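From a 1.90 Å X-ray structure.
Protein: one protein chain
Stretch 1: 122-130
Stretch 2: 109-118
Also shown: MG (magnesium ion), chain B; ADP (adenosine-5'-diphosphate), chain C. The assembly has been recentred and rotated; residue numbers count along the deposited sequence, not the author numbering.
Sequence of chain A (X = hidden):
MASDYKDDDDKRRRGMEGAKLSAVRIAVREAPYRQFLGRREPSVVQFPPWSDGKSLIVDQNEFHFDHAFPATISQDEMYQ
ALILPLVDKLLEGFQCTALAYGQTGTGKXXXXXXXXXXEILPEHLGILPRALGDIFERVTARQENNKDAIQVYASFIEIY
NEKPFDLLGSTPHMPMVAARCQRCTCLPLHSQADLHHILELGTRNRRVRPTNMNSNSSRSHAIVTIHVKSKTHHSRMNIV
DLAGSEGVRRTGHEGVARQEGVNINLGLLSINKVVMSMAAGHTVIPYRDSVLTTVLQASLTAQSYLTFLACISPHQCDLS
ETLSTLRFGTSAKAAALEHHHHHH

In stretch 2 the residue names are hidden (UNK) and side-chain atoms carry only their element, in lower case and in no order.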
# COMPACT_ATOMS: atom_id res chain seq x y z
N PRO A 122 1.96 17.92 11.48
CA PRO A 122 0.64 17.81 10.86
C PRO A 122 0.60 17.67 9.33
O PRO A 122 0.01 16.73 8.81
CB PRO A 122 -0.07 19.06 11.34
CG PRO A 122 0.45 19.19 12.74
CD PRO A 122 1.93 18.94 12.55
N GLU A 123 1.23 18.61 8.63
CA GLU A 123 1.22 18.58 7.17
C GLU A 123 2.02 17.42 6.56
O GLU A 123 1.89 17.13 5.38
CB GLU A 123 1.77 19.89 6.60
CG GLU A 123 3.26 20.09 6.82
CD GLU A 123 3.83 21.27 6.03
OE1 GLU A 123 4.72 21.96 6.56
OE2 GLU A 123 3.38 21.50 4.88
N HIS A 124 2.84 16.77 7.38
CA HIS A 124 3.67 15.66 6.92
C HIS A 124 3.07 14.29 7.23
O HIS A 124 3.63 13.27 6.85
CB HIS A 124 5.07 15.78 7.53
CG HIS A 124 5.81 17.00 7.07
ND1 HIS A 124 6.23 17.18 5.77
CD2 HIS A 124 6.20 18.11 7.75
CE1 HIS A 124 6.84 18.34 5.66
NE2 HIS A 124 6.84 18.92 6.84
N LEU A 125 1.94 14.28 7.93
CA LEU A 125 1.27 13.03 8.27
C LEU A 125 0.93 12.29 6.98
O LEU A 125 0.45 12.89 6.02
CB LEU A 125 -0.01 13.32 9.06
CG LEU A 125 0.23 13.83 10.48
CD1 LEU A 125 -1.09 14.30 11.08
CD2 LEU A 125 0.84 12.71 11.33
N GLY A 126 1.18 10.98 6.99
CA GLY A 126 0.94 10.15 5.82
C GLY A 126 -0.43 9.50 5.67
O GLY A 126 -1.39 9.84 6.37
N ILE A 127 -0.49 8.54 4.76
CA ILE A 127 -1.74 7.84 4.47
C ILE A 127 -2.38 7.11 5.63
O ILE A 127 -3.58 7.25 5.83
CB ILE A 127 -1.55 6.86 3.30
CG1 ILE A 127 -1.36 7.66 2.01
CG2 ILE A 127 -2.74 5.92 3.19
CD1 ILE A 127 -0.99 6.83 0.79
N LEU A 128 -1.61 6.35 6.40
CA LEU A 128 -2.17 5.61 7.53
C LEU A 128 -2.97 6.45 8.51
O LEU A 128 -4.15 6.20 8.74
CB LEU A 128 -1.07 4.87 8.29
CG LEU A 128 -0.87 3.38 8.00
CD1 LEU A 128 0.34 2.85 8.77
CD2 LEU A 128 -2.13 2.60 8.42
N PRO A 129 -2.34 7.48 9.10
CA PRO A 129 -3.09 8.30 10.06
C PRO A 129 -4.27 9.05 9.45
O PRO A 129 -5.29 9.23 10.12
CB PRO A 129 -2.02 9.24 10.62
CG PRO A 129 -1.07 9.40 9.46
CD PRO A 129 -0.97 7.99 8.92
N ARG A 130 -4.17 9.46 8.19
CA ARG A 130 -5.27 10.17 7.55
C ARG A 130 -6.43 9.24 7.29
O ARG A 130 -7.60 9.60 7.50
CB ARG A 130 -4.81 10.82 6.25
CG ARG A 130 -3.71 11.85 6.44
CD ARG A 130 -3.28 12.49 5.14
NE ARG A 130 -2.18 13.41 5.38
CZ ARG A 130 -2.33 14.68 5.75
NH1 ARG A 130 -3.55 15.19 5.90
NH2 ARG A 130 -1.27 15.43 6.01
N UNK A 109 7.92 5.31 2.83
CA UNK A 109 7.50 5.35 4.23
C UNK A 109 6.83 6.67 4.57
O UNK A 109 5.83 6.70 5.29
c UNK A 109 8.71 5.12 5.14
o UNK A 109 9.22 3.83 4.93
N UNK A 110 7.39 7.75 4.05
CA UNK A 110 6.83 9.08 4.26
C UNK A 110 5.39 9.14 3.74
O UNK A 110 4.49 9.58 4.46
c UNK A 110 7.31 12.38 4.60
o UNK A 110 5.49 15.36 3.55
c UNK A 110 6.02 14.09 3.54
c UNK A 110 7.11 11.52 3.52
c UNK A 110 6.34 11.98 2.45
c UNK A 110 6.78 13.66 4.61
c UNK A 110 7.69 10.12 3.52
c UNK A 110 5.79 13.26 2.46
N UNK A 111 5.18 8.67 2.51
CA UNK A 111 3.86 8.69 1.87
C UNK A 111 2.82 7.82 2.58
O UNK A 111 1.67 8.23 2.75
o UNK A 111 4.75 9.15 -0.35
c UNK A 111 3.97 8.24 0.41
N UNK A 112 3.22 6.63 3.00
CA UNK A 112 2.28 5.72 3.64
C UNK A 112 2.02 6.06 5.10
O UNK A 112 1.04 5.59 5.68
c UNK A 112 2.78 4.29 3.51
c UNK A 112 0.78 2.80 0.80
c UNK A 112 3.03 3.84 2.06
s UNK A 112 1.69 4.34 0.95
N UNK A 113 2.90 6.87 5.69
CA UNK A 113 2.73 7.26 7.08
C UNK A 113 3.11 6.17 8.07
O UNK A 113 2.38 5.91 9.03
N UNK A 114 4.26 5.55 7.84
CA UNK A 114 4.75 4.47 8.68
C UNK A 114 5.41 4.92 9.97
O UNK A 114 5.64 4.12 10.88
c UNK A 114 5.11 2.90 6.70
c UNK A 114 5.74 3.62 7.88
c UNK A 114 4.78 0.52 8.09
s UNK A 114 3.82 1.75 7.22
N UNK A 115 5.72 6.21 10.07
CA UNK A 115 6.35 6.77 11.26
C UNK A 115 5.28 7.15 12.28
O UNK A 115 4.23 7.67 11.91
o UNK A 115 8.22 7.65 9.99
c UNK A 115 7.82 8.61 12.17
c UNK A 115 7.19 8.02 10.91
N UNK A 116 5.53 6.90 13.57
CA UNK A 116 4.56 7.24 14.62
C UNK A 116 4.09 8.69 14.50
O UNK A 116 4.89 9.62 14.56
c UNK A 116 6.70 6.20 14.14
c UNK A 116 6.21 5.81 15.52
c UNK A 116 5.34 6.98 15.90
N UNK A 117 2.78 8.89 14.31
CA UNK A 117 2.14 10.20 14.17
C UNK A 117 2.59 11.25 15.18
O UNK A 117 2.83 12.40 14.82
c UNK A 117 1.76 7.82 14.30
c UNK A 117 0.65 9.87 14.30
c UNK A 117 0.57 8.51 13.70
N UNK A 118 2.70 10.84 16.44
CA UNK A 118 3.12 11.76 17.49
C UNK A 118 4.37 12.55 17.14
O UNK A 118 4.44 13.75 17.39
MG MG B . 11.06 3.14 4.06
PB ADP C . 11.81 5.46 1.62
O1B ADP C . 11.24 5.19 0.29
O2B ADP C . 10.81 4.95 2.71
O3B ADP C . 13.28 4.64 1.68
PA ADP C . 11.38 7.78 3.04
O1A ADP C . 9.94 7.60 2.96
O2A ADP C . 11.96 7.14 4.37
O3A ADP C . 12.07 7.07 1.73
O5' ADP C . 11.71 9.34 2.94
C5' ADP C . 13.13 9.54 3.05
C4' ADP C . 13.37 10.96 3.58
O4' ADP C . 12.85 11.95 2.65
C3' ADP C . 12.63 11.19 4.95
O3' ADP C . 13.18 12.29 5.66
C2' ADP C . 11.29 11.80 4.38
O2' ADP C . 10.65 12.63 5.36
C1' ADP C . 11.78 12.72 3.23
N9 ADP C . 10.73 12.91 2.23
C8 ADP C . 10.37 12.01 1.25
N7 ADP C . 9.31 12.43 0.61
C5 ADP C . 9.05 13.71 1.00
C6 ADP C . 8.06 14.67 0.69
N6 ADP C . 7.18 14.47 -0.36
N1 ADP C . 8.01 15.82 1.42
C2 ADP C . 8.94 16.09 2.34
N3 ADP C . 9.87 15.21 2.68
C4 ADP C . 9.93 14.01 2.09
O HOH W 1 4.75 10.60 6.99
O HOH W 2 13.29 2.84 3.35
O HOH W 3 12.19 4.91 5.29
O HOH W 4 11.30 1.62 5.81
O HOH W 5 9.97 1.90 2.42

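Position 109 carries one carbon and then one oxygen, and it touches nothing on stretch 1. The oxygen lies 2.1 Å from the magnesium ion MG, and the backbone N is 2.9 Å from ADP O2B. A short hydroxyl side chain fits: Ser-109, whose hydroxyl oxygen binds the magnesium ion while its N donates to ADP O2B.

Position 110 has one carbon leading to a six-carbon ring that bears an oxygen. Its CA-to-CB bond points sideways, but the t rotamer carries the ring end to stretch 1, where the ring's oxygen lies 3.0 Å from His-124 ND1. This is Tyr-110, and its OH forms a hydrogen bond with His-124 ND1. The two rings meet rim to rim, while ADP C6 lies over one face of the tyrosine.

Position 111 again shows one carbon and one oxygen; the CA-to-CB bond points away from stretch 1. The contribution is backbone, for Ile-127 N donates to the O of position 111 at 3.0 Å. The residue is Ser-111.

Position 112 is an unbranched run of two carbons, a sulfur and a carbon. Although CA-to-CB points away, the sulfur comes within 3.7 Å of Ile-127 CD1, hence Met-112. Its carbonyl accepts from the next amide, Leu-128 N to Met-112 O, at 2.8 Å.

Position 113 has no side-chain atoms, and its phi is positive. Its CA sits 3.6 Å from Gly-126 CA: Gly-113. A CB here would clash with Pro-129 CD and Gly-126 CA, so the bare backbone is a condition of the packing.

Position 114 repeats the unbranched pattern of two carbons, sulfur, carbon, and the sulfur lies 4.0 Å from Leu-128 CD1. This is Met-114.

Position 115 branches at its first carbon into one oxygen and one carbon, and is out of reach of stretch 1: Thr-115.

Position 116 has three carbons closing onto the backbone N, without contact: Pro-116.

Position 117 has the same closed ring but is in contact, its ring carbons reaching Leu-125 CD2 and Pro-129 CB: Pro-117. Leu-125 CD2 is 4.1 Å from Pro-117 CB, and Pro-129 CB is 4.1 Å from Pro-117 CG.

Position 118 has no side-chain atoms and no contact: Gly-118.

The contact joins the end of one helix to the start of another. Successive carbonyls of Ser-111 and Met-112 receive the first two amides of the second helix, Ile-127 and Leu-128, just after Gly-126 at its N-cap position. Glycine on both sides permits this closeness, since a CB on Gly-126 would also clash, with Gly-113 CA and Tyr-110 O. Apolar side chains pack around the backbone junction, and water 1 links Tyr-110 O (2.7 Å from the water O) to His-124 O (2.9 Å from it).

Stretch 2 (109-118) SYSMGMTPPG
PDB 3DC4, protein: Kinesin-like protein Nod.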